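Local coordinates for protein 4-alpha-glucanotransferase (Aquifex aeolicus, PDB 1TZ7) that belongs to the amylomaltase (disproportionating enzyme) family of 4-alpha-glucanotransferases and is built round a parallel beta/alpha barrel of eight strands, at residues L27-S32 against Q62-N67; P34-I39 against L107-L112; G113-E118 against R480-E485; D405-R410 against E466-Y471. All blocks are in the same frame, centred on the assembly; numbering follows the deposited sequence.

Contact 1 (L27-S32 against Q62-N67); sequences LLHVTS and QVLPLN
Leu27 and Gln62 pair at the C-terminal ends of two neighbouring parallel barrel strands, 23-27 and 60-62, and the touching parts of the two segments run 30° apart. The backbone N of Leu28 bonds to Gln62 O at 2.9 Å, continuing a ladder in which Gln62 also pairs with Ile26. Beyond this point a side chain accepts where a strand carbonyl might have: Leu64 N donates to ND1 of His29 at 3.1 Å in a bent bond, approaching 24° out of the ring plane. A trans first torsion of His29 (chi1 -167°) lays its ring beside its own carbonyl carbon and across Leu64. There CD1 of Leu64 covers one ring face in a CH-pi contact, 3.9 Å from the centroid of His29, while Pro65 O lies at the ring edge, 3.4 Å from CE1 of His29. Farther back, CD1 of Leu27 rests on the aliphatic part of Gln62, 3.8 Å from its CG, while NE2 of Gln62 bonds to the OH of Tyr400. Val30 CG2 and Val63 CG1 add a branched apolar contact at 4.2 Å. Histidine suits its position by offering both a flat face to leucine and an acceptor nitrogen to a buried peptide. With ND1 accepting from Leu64 N, the bond and the leucine together fix the ring's rotation where the strands give way to loops.

Contact 2 (P34-I39 against L107-L112); sequences PSPYGI and LKRFPL
Pro36 and Phe110 join the loop that follows the first barrel strand, 23-27, to the irregular chain between helices 94-98 and 117-133, on the outer part of the protein. The join rests on one backbone bond, Phe110 N to Pro36 O at 2.8 Å, and the same carbonyl O receives a weaker CA-H contact from Arg109. Tyr37 turns its ring along the other chain: Lys108 O sits at the ring edge, 3.4 Å from CD1 of Tyr37, and farther out the OH of Tyr37 lies 3.6 Å from CD1 of Leu107. That hydroxyl has its polar partner in Glu94, so the leucine only flanks it. Arg109 is bent at chi2 (69°) and again at chi3, which folds it back over Pro36 and brings its NH1 to 3.5 Å from CB of Pro36, near the guanidinium plane. On the far side of the bond, CD2 of Phe110 lies 3.8 Å from the carbonyl C of Tyr37. The turn passes there through Gly38, whose positive phi (94°) would press any CB against the preceding carbonyl. Pro34 and Leu112 finish the contact, CB of Pro34 standing 3.7 Å from CD1 of Leu112. Beyond the single backbone hydrogen bond between the segments, the contact is mainly van der Waals packing of Pro34, Pro36, Tyr37 and Phe110 on the facing chain, and the polar ends of Tyr37 and Lys108 turn to Glu94 and to the ring of Tyr123.

Contact 3 (G113-E118 against R480-E485); sequences GEALYE and RWRIKE
Arg480 wraps round the start of helix 117-133 and has the largest share of the contact. Its chain runs out from CB and then bends at chi3 (91°), which brings the guanidinium group against the edge of the Tyr117 ring. NH1 of Arg480 meets the syn side of OE1 of Glu118 at 2.8 Å in a salt bridge lying near the guanidinium plane, and also donates to Ala115 O at 3.2 Å; a long, weak bond from NE reaches the same carbonyl. Tyr117 comes edge-on, its CD1 over the centre of one guanidinium face with the two planes 81° apart. Small Ala115 lets the chains approach, and its N bonds to Arg480 O at 2.9 Å. Arg482, bent twice, donates from NE to Gly113 O at 3.0 Å, 36° above the carbonyl plane, while its NH2 serves Ser35 O. Lys484 curls at its last torsion: NZ bonds to Arg482 O at 3.1 Å and forms a weak salt bridge with OE2 of Glu114 at 3.3 Å. Tyr117 OH bonds to Trp479 O and its ring touches Ile39, while Trp481 and Ile483 point away from 113-118 and touch helix 457-460, which directly follows the last barrel strand, 452-456.

Contact 4 (D405-R410 against E466-Y471); sequences DLPPIR and EARMNY
Arg468 lies against Pro407 and ties together the loops that follow the last two strands of the beta/alpha barrel, 397-400 and 452-456, where the chains run nearly antiparallel. With CG anti to the backbone N (chi1 -172°) and the chain extended to NE, it runs alongside the other segment from Pro408 back to Asp405. CB touches the ring of Pro408 at its CD, 4.1 Å away. CG of Arg468 comes next, 3.5 Å from Leu406 O, and CD passes over the Leu406-Pro407 peptide at Pro407 N. NE donates within its own segment, to Asn470 O at 2.9 Å, above the carbonyl plane. CZ meets CD of Pro407 at 3.5 Å over the centre of one guanidinium face, and CD2 of Tyr471 covers the opposite face, so the flat cation is sandwiched between a proline and an aromatic ring. NH1, 3.6 Å from CD of Pro407, has the Tyr471 ring face on its other side. At the tip, NH2 of Arg468 donates to Asp405 O at 2.9 Å. Asp405 is held again, since ND2 of Asn470 donates to OD1 of Asp405 at 2.9 Å, approaching nearly along the C-O axis of OD1. Prolines suit this chain: they have no N-H to satisfy, and Pro408 takes the N-cap position of helix 409-414. Between the backbones a water lies 2.7 Å from Leu406 O and accepts from Met469 N.

How the contacts relate
From the N terminus, strand 23-27 leads into contact 1, which closes the first beta-alpha-beta unit when the chain returns along strand 60-62. Contact 2 opens within that loop, at 34-39, and closes later at 107-112, so the two cross. Immediately afterwards contact 3 opens at 113-118, and it spans most of the barrel before closing at 480-485; contact 4, from 405-410 to 466-471, lies wholly within that span. Contacts 1 and 3 each touch all the others: Ser32 bonds to Trp481 and Ile483, Thr31 packs on Ile39, Gly38 bonds to Leu116, and Trp481 packs on Ala467. Met469 touches His29, linking the last loops to the first, whereas contacts 2 and 4 stay apart.

Contact 1 (L27-S32 against Q62-N67)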
loop_
_atom_site.group_PDB
_atom_site.type_symbol
_atom_site.label_atom_id
_atom_site.label_comp_id
_atom_site.label_asym_id
_atom_site.label_seq_id
_atom_site.Cartn_x
_atom_site.Cartn_y
_atom_site.Cartn_z
ATOM N N LEU A 27 11.988 1.369 0.201
ATOM C CA LEU A 27 10.667 0.842 0.509
ATOM C C LEU A 27 10.526 0.667 2.026
ATOM O O LEU A 27 11.202 -0.165 2.635
ATOM C CB LEU A 27 10.443 -0.494 -0.220
ATOM C CG LEU A 27 9.220 -1.340 0.186
ATOM C CD1 LEU A 27 7.949 -0.537 0.115
ATOM C CD2 LEU A 27 9.126 -2.580 -0.704
ATOM N N LEU A 28 9.656 1.471 2.621
ATOM C CA LEU A 28 9.448 1.457 4.065
ATOM C C LEU A 28 8.044 1.947 4.391
ATOM O O LEU A 28 7.704 3.093 4.124
ATOM C CB LEU A 28 10.478 2.358 4.761
ATOM C CG LEU A 28 10.341 2.465 6.286
ATOM C CD1 LEU A 28 10.787 1.168 6.953
ATOM C CD2 LEU A 28 11.145 3.644 6.814
ATOM N N HIS A 29 7.233 1.074 4.965
ATOM C CA HIS A 29 5.881 1.438 5.372
ATOM C C HIS A 29 5.910 2.288 6.627
ATOM O O HIS A 29 6.804 2.149 7.471
ATOM C CB HIS A 29 5.061 0.186 5.619
ATOM C CG HIS A 29 3.586 0.428 5.738
ATOM N ND1 HIS A 29 2.860 1.111 4.787
ATOM C CD2 HIS A 29 2.697 0.048 6.686
ATOM C CE1 HIS A 29 1.589 1.147 5.151
ATOM N NE2 HIS A 29 1.465 0.512 6.300
ATOM N N VAL A 30 4.925 3.164 6.749
ATOM C CA VAL A 30 4.852 4.091 7.870
ATOM C C VAL A 30 4.902 3.351 9.218
ATOM O O VAL A 30 5.509 3.831 10.162
ATOM C CB VAL A 30 3.561 4.961 7.792
ATOM C CG1 VAL A 30 3.440 5.856 9.010
ATOM C CG2 VAL A 30 3.558 5.810 6.500
ATOM N N THR A 31 4.263 2.177 9.288
ATOM C CA THR A 31 4.180 1.419 10.552
ATOM C C THR A 31 5.559 1.014 11.053
ATOM O O THR A 31 5.764 0.865 12.251
ATOM C CB THR A 31 3.307 0.149 10.384
ATOM O OG1 THR A 31 3.834 -0.675 9.335
ATOM C CG2 THR A 31 1.893 0.500 9.926
ATOM N N SER A 32 6.499 0.833 10.125
ATOM C CA SER A 32 7.835 0.330 10.457
ATOM C C SER A 32 8.746 1.411 11.061
ATOM O O SER A 32 9.808 1.099 11.601
ATOM C CB SER A 32 8.499 -0.271 9.214
ATOM O OG SER A 32 7.748 -1.359 8.719
ATOM N N GLN A 62 8.816 4.623 -1.019
ATOM C CA GLN A 62 7.648 3.782 -1.277
ATOM C C GLN A 62 7.014 3.301 0.013
ATOM O O GLN A 62 7.682 2.738 0.877
ATOM C CB GLN A 62 8.001 2.586 -2.167
ATOM C CG GLN A 62 6.753 1.799 -2.634
ATOM C CD GLN A 62 7.045 0.780 -3.731
ATOM O OE1 GLN A 62 6.458 -0.298 -3.747
ATOM N NE2 GLN A 62 7.932 1.123 -4.639
ATOM N N VAL A 63 5.713 3.534 0.132
ATOM C CA VAL A 63 4.941 3.057 1.254
ATOM C C VAL A 63 3.930 2.023 0.775
ATOM O O VAL A 63 3.703 1.874 -0.424
ATOM C CB VAL A 63 4.182 4.223 1.956
ATOM C CG1 VAL A 63 5.159 5.147 2.667
ATOM C CG2 VAL A 63 3.329 5.012 0.943
ATOM N N LEU A 64 3.330 1.308 1.718
ATOM C CA LEU A 64 2.187 0.448 1.416
ATOM C C LEU A 64 0.900 1.284 1.534
ATOM O O LEU A 64 0.956 2.456 1.915
ATOM C CB LEU A 64 2.156 -0.755 2.372
ATOM C CG LEU A 64 3.518 -1.433 2.630
ATOM C CD1 LEU A 64 3.396 -2.500 3.691
ATOM C CD2 LEU A 64 4.082 -2.019 1.339
ATOM N N PRO A 65 -0.251 0.698 1.200
ATOM C CA PRO A 65 -1.522 1.423 1.290
ATOM C C PRO A 65 -1.756 2.004 2.681
ATOM O O PRO A 65 -1.416 1.378 3.680
ATOM C CB PRO A 65 -2.566 0.345 0.963
ATOM C CG PRO A 65 -1.829 -0.656 0.151
ATOM C CD PRO A 65 -0.439 -0.681 0.713
ATOM N N LEU A 66 -2.332 3.194 2.730
ATOM C CA LEU A 66 -2.515 3.919 3.986
ATOM C C LEU A 66 -3.936 3.720 4.504
ATOM O O LEU A 66 -4.364 4.393 5.433
ATOM C CB LEU A 66 -2.239 5.421 3.770
ATOM C CG LEU A 66 -0.819 5.942 4.049
ATOM C CD1 LEU A 66 0.242 4.945 3.649
ATOM C CD2 LEU A 66 -0.601 7.276 3.331
ATOM N N ASN A 67 -4.663 2.786 3.895
ATOM C CA ASN A 67 -6.068 2.562 4.235
ATOM C C ASN A 67 -6.214 1.932 5.634
ATOM O O ASN A 67 -5.305 1.255 6.112
ATOM C CB ASN A 67 -6.728 1.661 3.188
ATOM C CG ASN A 67 -6.658 2.239 1.782
ATOM O OD1 ASN A 67 -6.535 1.502 0.812
ATOM N ND2 ASN A 67 -6.745 3.578 1.670
#

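Contact 2 (P34-I39 against L107-L112)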
loop_
_atom_site.group_PDB
_atom_site.type_symbol
_atom_site.label_atom_id
_atom_site.label_comp_id
_atom_site.label_asym_id
_atom_site.label_seq_id
_atom_site.Cartn_x
_atom_site.Cartn_y
_atom_site.Cartn_z
ATOM N N PRO A 34 10.287 3.903 13.733
ATOM C CA PRO A 34 10.525 3.653 15.163
ATOM C C PRO A 34 9.913 4.721 16.099
ATOM O O PRO A 34 10.603 5.237 16.978
ATOM C CB PRO A 34 12.052 3.666 15.261
ATOM C CG PRO A 34 12.489 4.628 14.195
ATOM C CD PRO A 34 11.442 4.558 13.089
ATOM N N SER A 35 8.634 5.026 15.913
ATOM C CA SER A 35 7.950 6.002 16.753
ATOM C C SER A 35 7.631 5.398 18.124
ATOM O O SER A 35 7.540 4.181 18.261
ATOM C CB SER A 35 6.665 6.473 16.078
ATOM O OG SER A 35 6.925 6.951 14.769
ATOM N N PRO A 36 7.464 6.253 19.136
ATOM C CA PRO A 36 7.460 5.805 20.530
ATOM C C PRO A 36 6.112 5.262 21.035
ATOM O O PRO A 36 6.032 4.901 22.202
ATOM C CB PRO A 36 7.844 7.083 21.314
ATOM C CG PRO A 36 7.925 8.213 20.262
ATOM C CD PRO A 36 7.285 7.707 19.029
ATOM N N TYR A 37 5.083 5.204 20.183
ATOM C CA TYR A 37 3.720 4.902 20.665
ATOM C C TYR A 37 3.158 3.582 20.107
ATOM O O TYR A 37 1.958 3.467 19.831
ATOM C CB TYR A 37 2.785 6.073 20.366
ATOM C CG TYR A 37 3.247 7.353 21.013
ATOM C CD1 TYR A 37 3.179 7.515 22.390
ATOM C CD2 TYR A 37 3.779 8.388 20.254
ATOM C CE1 TYR A 37 3.612 8.680 22.996
ATOM C CE2 TYR A 37 4.217 9.558 20.850
ATOM C CZ TYR A 37 4.129 9.698 22.226
ATOM O OH TYR A 37 4.561 10.858 22.829
ATOM N N GLY A 38 4.037 2.587 19.961
ATOM C CA GLY A 38 3.619 1.220 19.682
ATOM C C GLY A 38 3.622 0.904 18.203
ATOM O O GLY A 38 3.517 -0.248 17.808
ATOM N N ILE A 39 3.747 1.940 17.386
ATOM C CA ILE A 39 3.681 1.799 15.940
ATOM C C ILE A 39 4.249 3.061 15.279
ATOM O O ILE A 39 4.274 4.128 15.888
ATOM C CB ILE A 39 2.199 1.564 15.493
ATOM C CG1 ILE A 39 2.139 1.125 14.037
ATOM C CG2 ILE A 39 1.357 2.829 15.709
ATOM C CD1 ILE A 39 0.849 0.410 13.676
ATOM N N LEU A 107 -0.213 10.859 27.069
ATOM C CA LEU A 107 0.845 10.249 26.263
ATOM C C LEU A 107 1.554 9.154 27.049
ATOM O O LEU A 107 1.726 9.259 28.264
ATOM C CB LEU A 107 1.860 11.306 25.810
ATOM C CG LEU A 107 1.360 12.329 24.783
ATOM C CD1 LEU A 107 2.457 13.325 24.462
ATOM C CD2 LEU A 107 0.868 11.640 23.506
ATOM N N LYS A 108 1.968 8.105 26.346
ATOM C CA LYS A 108 2.390 6.866 26.986
ATOM C C LYS A 108 3.382 6.103 26.089
ATOM O O LYS A 108 2.987 5.452 25.125
ATOM C CB LYS A 108 1.168 5.996 27.278
ATOM C CG LYS A 108 1.486 4.641 27.880
ATOM C CD LYS A 108 0.216 3.923 28.328
ATOM C CE LYS A 108 -0.838 3.869 27.207
ATOM N NZ LYS A 108 -1.749 2.692 27.322
ATOM N N ARG A 109 4.664 6.190 26.428
ATOM C CA ARG A 109 5.725 5.602 25.612
ATOM C C ARG A 109 5.701 4.068 25.681
ATOM O O ARG A 109 5.442 3.488 26.734
ATOM C CB ARG A 109 7.099 6.117 26.073
ATOM C CG ARG A 109 7.792 7.027 25.069
ATOM C CD ARG A 109 7.118 8.391 24.892
ATOM N NE ARG A 109 7.982 9.500 25.309
ATOM C CZ ARG A 109 9.095 9.876 24.671
ATOM N NH1 ARG A 109 9.495 9.233 23.576
ATOM N NH2 ARG A 109 9.811 10.897 25.130
ATOM N N PHE A 110 5.970 3.431 24.545
ATOM C CA PHE A 110 6.285 2.003 24.499
ATOM C C PHE A 110 7.706 1.815 23.942
ATOM O O PHE A 110 8.143 2.584 23.089
ATOM C CB PHE A 110 5.283 1.263 23.605
ATOM C CG PHE A 110 3.853 1.367 24.074
ATOM C CD1 PHE A 110 3.306 0.392 24.899
ATOM C CD2 PHE A 110 3.054 2.437 23.685
ATOM C CE1 PHE A 110 1.987 0.487 25.329
ATOM C CE2 PHE A 110 1.734 2.532 24.115
ATOM C CZ PHE A 110 1.205 1.559 24.935
ATOM N N PRO A 111 8.421 0.794 24.427
ATOM C CA PRO A 111 9.760 0.470 23.904
ATOM C C PRO A 111 9.729 0.054 22.427
ATOM O O PRO A 111 8.708 -0.464 21.952
ATOM C CB PRO A 111 10.206 -0.710 24.786
ATOM C CG PRO A 111 9.313 -0.663 25.978
ATOM C CD PRO A 111 8.018 -0.120 25.506
ATOM N N LEU A 112 10.835 0.281 21.716
ATOM C CA LEU A 112 10.902 -0.025 20.286
ATOM C C LEU A 112 10.889 -1.536 20.071
ATOM O O LEU A 112 11.833 -2.239 20.448
ATOM C CB LEU A 112 12.170 0.575 19.655
ATOM C CG LEU A 112 12.390 2.093 19.760
ATOM C CD1 LEU A 112 13.246 2.681 18.648
ATOM C CD2 LEU A 112 11.155 2.928 20.072
#

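Contact 3 (G113-E118 against R480-E485)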
loop_
_atom_site.group_PDB
_atom_site.type_symbol
_atom_site.label_atom_id
_atom_site.label_comp_id
_atom_site.label_asym_id
_atom_site.label_seq_id
_atom_site.Cartn_x
_atom_site.Cartn_y
_atom_site.Cartn_z
ATOM N N GLY A 113 9.814 -2.029 19.472
ATOM C CA GLY A 113 9.724 -3.420 19.073
ATOM C C GLY A 113 8.823 -3.588 17.871
ATOM O O GLY A 113 8.741 -2.704 17.018
ATOM N N GLU A 114 8.137 -4.721 17.803
ATOM C CA GLU A 114 7.182 -4.977 16.723
ATOM C C GLU A 114 5.925 -4.122 16.897
ATOM O O GLU A 114 5.605 -3.688 18.005
ATOM C CB GLU A 114 6.799 -6.458 16.686
ATOM C CG GLU A 114 7.974 -7.403 16.461
ATOM C CD GLU A 114 8.536 -7.322 15.052
ATOM O OE1 GLU A 114 8.189 -8.188 14.223
ATOM O OE2 GLU A 114 9.330 -6.390 14.775
ATOM N N ALA A 115 5.220 -3.884 15.791
ATOM C CA ALA A 115 4.012 -3.060 15.804
ATOM C C ALA A 115 2.954 -3.682 16.697
ATOM O O ALA A 115 2.578 -4.845 16.519
ATOM C CB ALA A 115 3.479 -2.888 14.401
ATOM N N LEU A 116 2.479 -2.902 17.660
ATOM C CA LEU A 116 1.548 -3.385 18.659
ATOM C C LEU A 116 0.107 -3.056 18.228
ATOM O O LEU A 116 -0.561 -2.216 18.836
ATOM C CB LEU A 116 1.848 -2.726 20.016
ATOM C CG LEU A 116 2.918 -3.331 20.957
ATOM C CD1 LEU A 116 3.679 -4.549 20.434
ATOM C CD2 LEU A 116 3.821 -2.295 21.634
ATOM N N TYR A 117 -0.355 -3.729 17.174
ATOM C CA TYR A 117 -1.624 -3.376 16.527
ATOM C C TYR A 117 -2.788 -3.384 17.519
ATOM O O TYR A 117 -3.508 -2.398 17.646
ATOM C CB TYR A 117 -1.912 -4.325 15.362
ATOM C CG TYR A 117 -1.148 -3.976 14.105
ATOM C CD1 TYR A 117 -0.103 -4.777 13.658
ATOM C CD2 TYR A 117 -1.463 -2.839 13.375
ATOM C CE1 TYR A 117 0.602 -4.459 12.515
ATOM C CE2 TYR A 117 -0.764 -2.507 12.226
ATOM C CZ TYR A 117 0.267 -3.320 11.798
ATOM O OH TYR A 117 0.964 -2.994 10.660
ATOM N N GLU A 118 -2.960 -4.504 18.223
ATOM C CA GLU A 118 -4.042 -4.642 19.195
ATOM C C GLU A 118 -4.104 -3.427 20.112
ATOM O O GLU A 118 -5.187 -2.845 20.327
ATOM C CB GLU A 118 -3.855 -5.914 20.044
ATOM C CG GLU A 118 -4.094 -7.220 19.290
ATOM C CD GLU A 118 -2.837 -7.751 18.622
ATOM O OE1 GLU A 118 -1.819 -7.023 18.603
ATOM O OE2 GLU A 118 -2.867 -8.899 18.115
ATOM N N ARG A 480 4.114 -6.466 10.878
ATOM C CA ARG A 480 4.478 -6.113 12.230
ATOM C C ARG A 480 5.913 -5.556 12.344
ATOM O O ARG A 480 6.245 -4.922 13.336
ATOM C CB ARG A 480 4.300 -7.325 13.158
ATOM C CG ARG A 480 2.847 -7.904 13.147
ATOM C CD ARG A 480 2.479 -8.745 14.372
ATOM N NE ARG A 480 1.899 -7.956 15.389
ATOM C CZ ARG A 480 0.667 -8.035 15.908
ATOM N NH1 ARG A 480 0.414 -7.220 16.887
ATOM N NH2 ARG A 480 -0.315 -8.822 15.441
ATOM N N TRP A 481 6.755 -5.791 11.335
ATOM C CA TRP A 481 8.174 -5.429 11.458
ATOM C C TRP A 481 8.354 -3.935 11.617
ATOM O O TRP A 481 7.734 -3.149 10.910
ATOM C CB TRP A 481 8.995 -5.893 10.259
ATOM C CG TRP A 481 10.431 -5.429 10.372
ATOM C CD1 TRP A 481 11.400 -5.949 11.187
ATOM C CD2 TRP A 481 11.040 -4.331 9.683
ATOM N NE1 TRP A 481 12.576 -5.251 11.033
ATOM C CE2 TRP A 481 12.384 -4.254 10.114
ATOM C CE3 TRP A 481 10.591 -3.403 8.729
ATOM C CZ2 TRP A 481 13.274 -3.294 9.629
ATOM C CZ3 TRP A 481 11.478 -2.455 8.254
ATOM C CH2 TRP A 481 12.804 -2.407 8.706
ATOM N N ARG A 482 9.226 -3.549 12.544
ATOM C CA ARG A 482 9.618 -2.153 12.708
ATOM C C ARG A 482 11.126 -2.029 12.821
ATOM O O ARG A 482 11.808 -2.951 13.284
ATOM C CB ARG A 482 8.967 -1.559 13.963
ATOM C CG ARG A 482 7.451 -1.574 13.952
ATOM C CD ARG A 482 6.820 -0.381 14.658
ATOM N NE ARG A 482 7.083 -0.387 16.095
ATOM C CZ ARG A 482 7.214 0.708 16.843
ATOM N NH1 ARG A 482 7.449 0.595 18.137
ATOM N NH2 ARG A 482 7.112 1.919 16.296
ATOM N N ILE A 483 11.643 -0.885 12.403
ATOM C CA ILE A 483 13.013 -0.499 12.704
ATOM C C ILE A 483 13.209 -0.438 14.209
ATOM O O ILE A 483 12.412 0.183 14.917
ATOM C CB ILE A 483 13.325 0.892 12.071
ATOM C CG1 ILE A 483 13.265 0.808 10.543
ATOM C CG2 ILE A 483 14.689 1.390 12.519
ATOM C CD1 ILE A 483 13.068 2.170 9.859
ATOM N N LYS A 484 14.274 -1.089 14.694
ATOM C CA LYS A 484 14.609 -1.091 16.124
ATOM C C LYS A 484 15.995 -0.464 16.388
ATOM O O LYS A 484 16.386 -0.275 17.540
ATOM C CB LYS A 484 14.597 -2.527 16.672
ATOM C CG LYS A 484 13.245 -3.221 16.591
ATOM C CD LYS A 484 13.371 -4.723 16.883
ATOM C CE LYS A 484 12.290 -5.528 16.173
ATOM N NZ LYS A 484 12.505 -5.586 14.696
ATOM N N GLU A 485 16.724 -0.152 15.317
ATOM C CA GLU A 485 18.116 0.302 15.430
ATOM C C GLU A 485 18.275 1.704 14.837
ATOM O O GLU A 485 17.376 2.205 14.168
ATOM C CB GLU A 485 19.056 -0.683 14.712
ATOM C CG GLU A 485 18.922 -0.676 13.184
ATOM C CD GLU A 485 19.582 -1.880 12.525
ATOM O OE1 GLU A 485 20.733 -1.748 12.052
ATOM O OE2 GLU A 485 18.949 -2.955 12.475
#

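Contact 4 (D405-R410 against E466-Y471)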
loop_
_atom_site.group_PDB
_atom_site.type_symbol
_atom_site.label_atom_id
_atom_site.label_comp_id
_atom_site.label_asym_id
_atom_site.label_seq_id
_atom_site.Cartn_x
_atom_site.Cartn_y
_atom_site.Cartn_z
ATOM N N ASP A 405 6.393 -8.578 0.273
ATOM C CA ASP A 405 5.827 -9.938 0.161
ATOM C C ASP A 405 6.921 -11.015 0.219
ATOM O O ASP A 405 6.631 -12.199 0.162
ATOM C CB ASP A 405 5.045 -10.081 -1.144
ATOM C CG ASP A 405 3.749 -9.313 -1.129
ATOM O OD1 ASP A 405 3.042 -9.351 -0.094
ATOM O OD2 ASP A 405 3.352 -8.646 -2.104
ATOM N N LEU A 406 8.169 -10.584 0.328
ATOM C CA LEU A 406 9.311 -11.477 0.200
ATOM C C LEU A 406 10.139 -11.426 1.458
ATOM O O LEU A 406 10.089 -10.448 2.199
ATOM C CB LEU A 406 10.178 -11.047 -0.984
ATOM C CG LEU A 406 9.883 -11.660 -2.360
ATOM C CD1 LEU A 406 8.404 -11.923 -2.563
ATOM C CD2 LEU A 406 10.416 -10.746 -3.448
ATOM N N PRO A 407 10.926 -12.466 1.698
ATOM C CA PRO A 407 11.971 -12.390 2.713
ATOM C C PRO A 407 13.005 -11.356 2.295
ATOM O O PRO A 407 13.255 -11.211 1.099
ATOM C CB PRO A 407 12.573 -13.812 2.730
ATOM C CG PRO A 407 12.091 -14.486 1.489
ATOM C CD PRO A 407 10.896 -13.765 1.007
ATOM N N PRO A 408 13.577 -10.627 3.245
ATOM C CA PRO A 408 14.717 -9.765 2.940
ATOM C C PRO A 408 15.853 -10.581 2.348
ATOM O O PRO A 408 15.958 -11.778 2.632
ATOM C CB PRO A 408 15.103 -9.187 4.313
ATOM C CG PRO A 408 13.865 -9.302 5.135
ATOM C CD PRO A 408 13.191 -10.557 4.665
ATOM N N ILE A 409 16.681 -9.945 1.529
ATOM C CA ILE A 409 17.731 -10.641 0.775
ATOM C C ILE A 409 18.564 -11.597 1.641
ATOM O O ILE A 409 18.900 -12.698 1.208
ATOM C CB ILE A 409 18.657 -9.603 0.083
ATOM C CG1 ILE A 409 17.954 -8.989 -1.135
ATOM C CG2 ILE A 409 19.998 -10.248 -0.334
ATOM C CD1 ILE A 409 17.568 -10.012 -2.218
ATOM N N ARG A 410 18.896 -11.174 2.858
ATOM C CA ARG A 410 19.781 -11.967 3.720
ATOM C C ARG A 410 19.108 -13.267 4.166
ATOM O O ARG A 410 19.759 -14.298 4.268
ATOM C CB ARG A 410 20.217 -11.155 4.943
ATOM C CG ARG A 410 21.282 -11.857 5.817
ATOM C CD ARG A 410 21.874 -10.966 6.910
ATOM N NE ARG A 410 23.029 -11.582 7.562
ATOM C CZ ARG A 410 23.756 -10.998 8.514
ATOM N NH1 ARG A 410 23.456 -9.780 8.934
ATOM N NH2 ARG A 410 24.788 -11.637 9.049
ATOM N N GLU A 466 13.571 -12.934 10.029
ATOM C CA GLU A 466 12.823 -12.415 11.175
ATOM C C GLU A 466 12.194 -11.037 10.879
ATOM O O GLU A 466 11.215 -10.651 11.514
ATOM C CB GLU A 466 13.735 -12.337 12.423
ATOM C CG GLU A 466 14.592 -11.064 12.525
ATOM C CD GLU A 466 15.859 -11.120 11.676
ATOM O OE1 GLU A 466 16.668 -10.170 11.753
ATOM O OE2 GLU A 466 16.047 -12.107 10.939
ATOM N N ALA A 467 12.762 -10.313 9.912
ATOM C CA ALA A 467 12.299 -8.957 9.582
ATOM C C ALA A 467 11.383 -8.945 8.346
ATOM O O ALA A 467 11.107 -7.891 7.784
ATOM C CB ALA A 467 13.490 -8.038 9.360
ATOM N N ARG A 468 10.917 -10.119 7.936
ATOM C CA ARG A 468 9.990 -10.220 6.811
ATOM C C ARG A 468 8.666 -9.513 7.139
ATOM O O ARG A 468 8.064 -9.755 8.182
ATOM C CB ARG A 468 9.724 -11.687 6.476
ATOM C CG ARG A 468 8.921 -11.890 5.212
ATOM C CD ARG A 468 8.834 -13.351 4.756
ATOM N NE ARG A 468 8.027 -13.486 3.550
ATOM C CZ ARG A 468 7.958 -14.583 2.812
ATOM N NH1 ARG A 468 8.649 -15.663 3.149
ATOM N NH2 ARG A 468 7.193 -14.602 1.730
ATOM N N MET A 469 8.228 -8.645 6.245
ATOM C CA MET A 469 7.024 -7.863 6.471
ATOM C C MET A 469 5.775 -8.735 6.317
ATOM O O MET A 469 4.932 -8.777 7.204
ATOM C CB MET A 469 6.966 -6.679 5.497
ATOM C CG MET A 469 5.909 -5.641 5.841
ATOM S SD MET A 469 6.130 -4.912 7.500
ATOM C CE MET A 469 5.309 -3.314 7.268
ATOM N N ASN A 470 5.667 -9.437 5.188
ATOM C CA ASN A 470 4.478 -10.266 4.909
ATOM C C ASN A 470 4.820 -11.605 4.270
ATOM O O ASN A 470 5.716 -11.697 3.423
ATOM C CB ASN A 470 3.491 -9.509 4.013
ATOM C CG ASN A 470 2.248 -10.336 3.677
ATOM O OD1 ASN A 470 1.541 -10.800 4.566
ATOM N ND2 ASN A 470 1.985 -10.517 2.383
ATOM N N TYR A 471 4.084 -12.637 4.684
ATOM C CA TYR A 471 4.189 -13.972 4.116
ATOM C C TYR A 471 2.852 -14.321 3.440
ATOM O O TYR A 471 1.901 -14.708 4.111
ATOM C CB TYR A 471 4.494 -14.984 5.240
ATOM C CG TYR A 471 5.163 -16.275 4.782
ATOM C CD1 TYR A 471 4.632 -17.032 3.734
ATOM C CD2 TYR A 471 6.318 -16.744 5.412
ATOM C CE1 TYR A 471 5.241 -18.219 3.318
ATOM C CE2 TYR A 471 6.934 -17.929 5.005
ATOM C CZ TYR A 471 6.391 -18.660 3.958
ATOM O OH TYR A 471 6.996 -19.831 3.551
HETATM O O HOH W 1 9.763 -8.237 3.635
#